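Local coordinates for esterase family protein (Staphylococcus aureus, PDB 7L0A) that probably hydrolyses S-formylglutathione to formate and glutathione, as a serine esterase of the alpha/beta-hydrolase superfamily, at residues 209-214 against 235-240; 150-155 against 245-250. All coordinates share one frame; numbering follows the deposited sequence.

In the fold
Contacts 1 and 2 sit side by side at the ends of neighbouring strands, beside the predicted charge-relay residues, a worked example of how an alpha/beta-hydrolase probably builds its catalytic site on loops. Contact 1 lies nearer the surface, its centre about 18 Å from that of the chain; it joins strands 204-210 and 234-238 and relies on backbone hydrogen bonds plus one from a glycine N-H to the side-chain oxygen of Gln212. Contact 2, about 11 Å from the chain centre and buried, sets strand 148-152 against helix 244-259 through apolar groups and a single polar bond. Strands 148-152 and 204-210 are sheet neighbours, and the contacts meet where Ser153 packs against Asp213 and Tyr246 against Cys209, Gly210 and Gly240.

Contact 1: residues 209-214 against 235-240; sequences CGKQDF and FEDGPG
Gly240 N donates a nearly straight hydrogen bond (169°) to the side-chain carbonyl oxygen of Gln212, OE1, at 2.8 Å, coming in 21° off the plane of that amide. The site is the turn after a strand of the alpha/beta-hydrolase sheet that carries the predicted charge-relay aspartate, where two parallel strands of a beta-alpha-beta unit run out into loops. The bend at chi2 (75°) brings CD of Gln212 round toward the other loop. Gln212 N in turn binds Gly240 O at 2.9 Å, so the two residues are doubly joined.

One residue earlier, Lys211 N reaches Gly238 O at 2.8 Å, while deeper in the strands Cys209 N makes only a weak bond to Glu236 O (3.3 Å). The lysine side chain extends past Gly238 O until CE lies 3.6 Å from OD2 of Asp237, an oxygen that is hydrogen-bonded with Tyr216 OH. Lys211 NZ and Asp237 OD1 stay 4.4 Å apart, beyond a salt bridge, so any attraction is probably modest.

A type I turn from Gly210 to Asp213 delivers the aspartate: OD2 bonds His242 and OD1 caps Leu215 N. The turn is closed by Asp213 N bonding Gly210 O at 3.1 Å.

Contact 2: residues 150-155 against 245-250; sequences VPLSAV and AYWDQA
Trp247 and Ser153 meet at the indole edge: NE1 donates to OG at 2.9 Å, with an almost linear N-H...O angle of 171°. The oxygen lies 6° out of the indole plane, where the N-H points, and the serine CB follows at the same edge, 3.5 Å from NE1. This is the seam, in an alpha/beta-hydrolase, between the end of strand 148-152 and the C-terminal helix 244-259.

The serine hydroxyl also sits beside a second ring, with OG 3.8 Å from CE2 of Tyr246. Next to this polar bond the contact turns apolar. Leu152 lays its CB 4.2 Å from CD1 of Trp247 and reaches farther along the helix with CD2, which rests 3.9 Å from the CB of Ala250. Ser153 thus meets the rings of Tyr246 and Trp247, and Leu152 spans from Trp247 to Ala250, almost one turn on.

What positions these groups lies in a second shell. Met208, on the neighbouring strand, touches Leu152, Tyr246 and Ala250 alike and so fills in beside the seam. The indole stacks on His128 and takes edge-to-face contacts with His242, the predicted charge-relay histidine, and with Tyr244, which would restrain its tilt. Just past the end of the strand, Ser153 holds OG anti to its carbonyl carbon (chi1 -47°), beside the backbone N, which places the oxygen at the indole N-H. The CB of the same serine packs 3.4 Å from OD2 of Asp213, the predicted relay acid.

Contact 1: residues 209-214 against 235-240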
# COMPACT_ATOMS: atom_id res chain seq x y z
N CYS B 209 -22.54 21.54 4.32
CA CYS B 209 -23.65 20.94 3.59
C CYS B 209 -24.13 21.92 2.53
O CYS B 209 -24.16 23.13 2.76
CB CYS B 209 -24.80 20.59 4.57
SG CYS B 209 -26.08 19.54 3.90
N GLY B 210 -24.54 21.41 1.39
CA GLY B 210 -25.13 22.24 0.37
C GLY B 210 -26.59 22.53 0.67
O GLY B 210 -27.32 21.69 1.19
N LYS B 211 -27.03 23.72 0.25
CA LYS B 211 -28.37 24.19 0.59
C LYS B 211 -29.49 23.40 -0.09
O LYS B 211 -30.63 23.45 0.38
CB LYS B 211 -28.51 25.67 0.26
CG LYS B 211 -27.65 26.55 1.16
CD LYS B 211 -27.79 28.02 0.80
CE LYS B 211 -27.08 28.88 1.84
NZ LYS B 211 -27.23 30.33 1.53
N GLN B 212 -29.20 22.67 -1.16
CA GLN B 212 -30.21 21.87 -1.85
C GLN B 212 -30.25 20.42 -1.36
O GLN B 212 -31.08 19.64 -1.84
CB GLN B 212 -29.98 21.93 -3.37
CG GLN B 212 -30.35 23.29 -3.98
CD GLN B 212 -29.36 24.40 -3.69
OE1 GLN B 212 -28.16 24.27 -3.96
NE2 GLN B 212 -29.85 25.51 -3.15
N ASP B 213 -29.37 20.03 -0.45
CA ASP B 213 -29.29 18.66 0.03
C ASP B 213 -30.53 18.30 0.83
O ASP B 213 -31.03 19.11 1.60
CB ASP B 213 -28.03 18.53 0.89
CG ASP B 213 -27.55 17.13 1.03
OD1 ASP B 213 -28.30 16.29 1.55
OD2 ASP B 213 -26.39 16.87 0.65
N PHE B 214 -31.04 17.07 0.64
CA PHE B 214 -32.19 16.64 1.43
C PHE B 214 -31.89 16.60 2.92
O PHE B 214 -32.83 16.59 3.73
CB PHE B 214 -32.71 15.29 0.92
CG PHE B 214 -31.87 14.09 1.28
CD1 PHE B 214 -30.78 13.74 0.53
CD2 PHE B 214 -32.22 13.28 2.35
CE1 PHE B 214 -30.03 12.63 0.84
CE2 PHE B 214 -31.48 12.16 2.67
CZ PHE B 214 -30.39 11.84 1.92
N PHE B 235 -19.44 26.22 10.45
CA PHE B 235 -20.36 25.69 9.46
C PHE B 235 -20.27 26.48 8.17
O PHE B 235 -20.32 27.71 8.18
CB PHE B 235 -21.80 25.74 9.96
CG PHE B 235 -22.80 25.20 9.00
CD1 PHE B 235 -22.93 23.84 8.81
CD2 PHE B 235 -23.66 26.04 8.31
CE1 PHE B 235 -23.88 23.32 7.93
CE2 PHE B 235 -24.62 25.52 7.45
CZ PHE B 235 -24.73 24.16 7.27
N GLU B 236 -20.16 25.77 7.05
CA GLU B 236 -20.06 26.40 5.73
C GLU B 236 -21.10 25.76 4.83
O GLU B 236 -21.18 24.54 4.73
CB GLU B 236 -18.64 26.29 5.19
CG GLU B 236 -17.70 27.17 5.99
CD GLU B 236 -16.25 27.13 5.57
OE1 GLU B 236 -15.95 26.74 4.43
OE2 GLU B 236 -15.40 27.52 6.41
N ASP B 237 -21.95 26.60 4.25
CA ASP B 237 -22.94 26.13 3.30
C ASP B 237 -22.83 26.99 2.05
O ASP B 237 -22.00 27.90 1.95
CB ASP B 237 -24.35 26.13 3.90
CG ASP B 237 -24.82 27.51 4.33
OD1 ASP B 237 -24.11 28.50 4.06
OD2 ASP B 237 -25.91 27.58 4.95
N GLY B 238 -23.69 26.69 1.10
CA GLY B 238 -23.64 27.32 -0.18
C GLY B 238 -24.49 26.49 -1.10
O GLY B 238 -25.10 25.50 -0.69
N PRO B 239 -24.57 26.89 -2.36
CA PRO B 239 -25.29 26.06 -3.34
C PRO B 239 -24.62 24.70 -3.42
O PRO B 239 -23.39 24.58 -3.36
CB PRO B 239 -25.17 26.86 -4.63
CG PRO B 239 -23.99 27.73 -4.42
CD PRO B 239 -23.96 28.08 -2.98
N GLY B 240 -25.41 23.69 -3.58
CA GLY B 240 -24.89 22.34 -3.71
C GLY B 240 -25.92 21.34 -3.24
O GLY B 240 -26.79 21.59 -2.43

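Contact 2: residues 150-155 against 245-250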
# COMPACT_ATOMS: atom_id res chain seq x y z
N VAL B 150 -14.39 16.69 9.88
CA VAL B 150 -15.15 17.40 8.87
C VAL B 150 -16.30 16.53 8.37
O VAL B 150 -16.18 15.78 7.39
CB VAL B 150 -14.26 17.82 7.69
CG1 VAL B 150 -15.06 18.63 6.69
CG2 VAL B 150 -13.05 18.63 8.16
N PRO B 151 -17.47 16.61 9.01
CA PRO B 151 -18.66 15.95 8.46
C PRO B 151 -19.23 16.74 7.29
O PRO B 151 -19.50 17.94 7.41
CB PRO B 151 -19.65 15.92 9.65
CG PRO B 151 -18.84 16.25 10.83
CD PRO B 151 -17.71 17.13 10.36
N LEU B 152 -19.44 16.06 6.17
CA LEU B 152 -19.96 16.63 4.94
C LEU B 152 -21.34 16.04 4.69
O LEU B 152 -21.48 14.81 4.60
CB LEU B 152 -19.04 16.31 3.76
CG LEU B 152 -17.59 16.76 3.84
CD1 LEU B 152 -16.89 16.26 2.56
CD2 LEU B 152 -17.48 18.24 3.96
N SER B 153 -22.34 16.89 4.51
CA SER B 153 -23.68 16.43 4.15
C SER B 153 -24.09 15.23 5.00
O SER B 153 -24.60 14.22 4.48
CB SER B 153 -23.73 16.06 2.66
OG SER B 153 -23.14 17.08 1.88
N ALA B 154 -23.88 15.37 6.32
CA ALA B 154 -23.88 14.21 7.20
C ALA B 154 -25.29 13.82 7.64
O ALA B 154 -26.22 14.62 7.69
CB ALA B 154 -23.02 14.47 8.44
N VAL B 155 -25.42 12.52 7.91
CA VAL B 155 -26.56 11.90 8.59
C VAL B 155 -26.37 12.06 10.10
O VAL B 155 -25.44 11.48 10.68
CB VAL B 155 -26.64 10.42 8.19
CG1 VAL B 155 -27.61 9.64 9.05
CG2 VAL B 155 -27.02 10.27 6.71
N ALA B 245 -20.21 16.61 -7.20
CA ALA B 245 -19.92 17.99 -7.61
C ALA B 245 -19.77 18.88 -6.38
O ALA B 245 -18.88 19.74 -6.32
CB ALA B 245 -21.02 18.50 -8.52
N TYR B 246 -20.61 18.66 -5.36
CA TYR B 246 -20.44 19.39 -4.11
C TYR B 246 -19.27 18.83 -3.28
O TYR B 246 -18.45 19.61 -2.79
CB TYR B 246 -21.74 19.35 -3.28
CG TYR B 246 -21.59 20.07 -1.96
CD1 TYR B 246 -21.56 21.45 -1.90
CD2 TYR B 246 -21.48 19.35 -0.75
CE1 TYR B 246 -21.41 22.11 -0.70
CE2 TYR B 246 -21.31 20.02 0.43
CZ TYR B 246 -21.28 21.39 0.45
OH TYR B 246 -21.10 22.08 1.64
N TRP B 247 -19.17 17.50 -3.12
CA TRP B 247 -18.10 16.98 -2.27
C TRP B 247 -16.71 17.26 -2.85
O TRP B 247 -15.76 17.39 -2.07
CB TRP B 247 -18.30 15.47 -1.98
CG TRP B 247 -19.63 15.26 -1.27
CD1 TRP B 247 -20.14 16.04 -0.31
CD2 TRP B 247 -20.62 14.27 -1.57
NE1 TRP B 247 -21.40 15.60 0.04
CE2 TRP B 247 -21.71 14.50 -0.71
CE3 TRP B 247 -20.68 13.19 -2.46
CZ2 TRP B 247 -22.85 13.72 -0.74
CZ3 TRP B 247 -21.80 12.43 -2.50
CH2 TRP B 247 -22.89 12.68 -1.61
N ASP B 248 -16.58 17.45 -4.17
CA ASP B 248 -15.28 17.85 -4.71
C ASP B 248 -14.88 19.23 -4.19
O ASP B 248 -13.76 19.42 -3.69
CB ASP B 248 -15.34 17.84 -6.23
CG ASP B 248 -14.04 18.25 -6.89
OD1 ASP B 248 -12.95 17.86 -6.45
OD2 ASP B 248 -14.12 18.99 -7.91
N GLN B 249 -15.80 20.19 -4.27
CA GLN B 249 -15.55 21.53 -3.76
C GLN B 249 -15.33 21.54 -2.26
O GLN B 249 -14.45 22.26 -1.75
CB GLN B 249 -16.75 22.43 -4.08
CG GLN B 249 -17.07 22.61 -5.54
CD GLN B 249 -18.38 23.37 -5.75
OE1 GLN B 249 -19.35 22.82 -6.26
NE2 GLN B 249 -18.40 24.64 -5.34
N ALA B 250 -16.15 20.78 -1.53
CA ALA B 250 -16.10 20.78 -0.08
C ALA B 250 -14.82 20.14 0.44
O ALA B 250 -14.23 20.62 1.41
CB ALA B 250 -17.33 20.06 0.49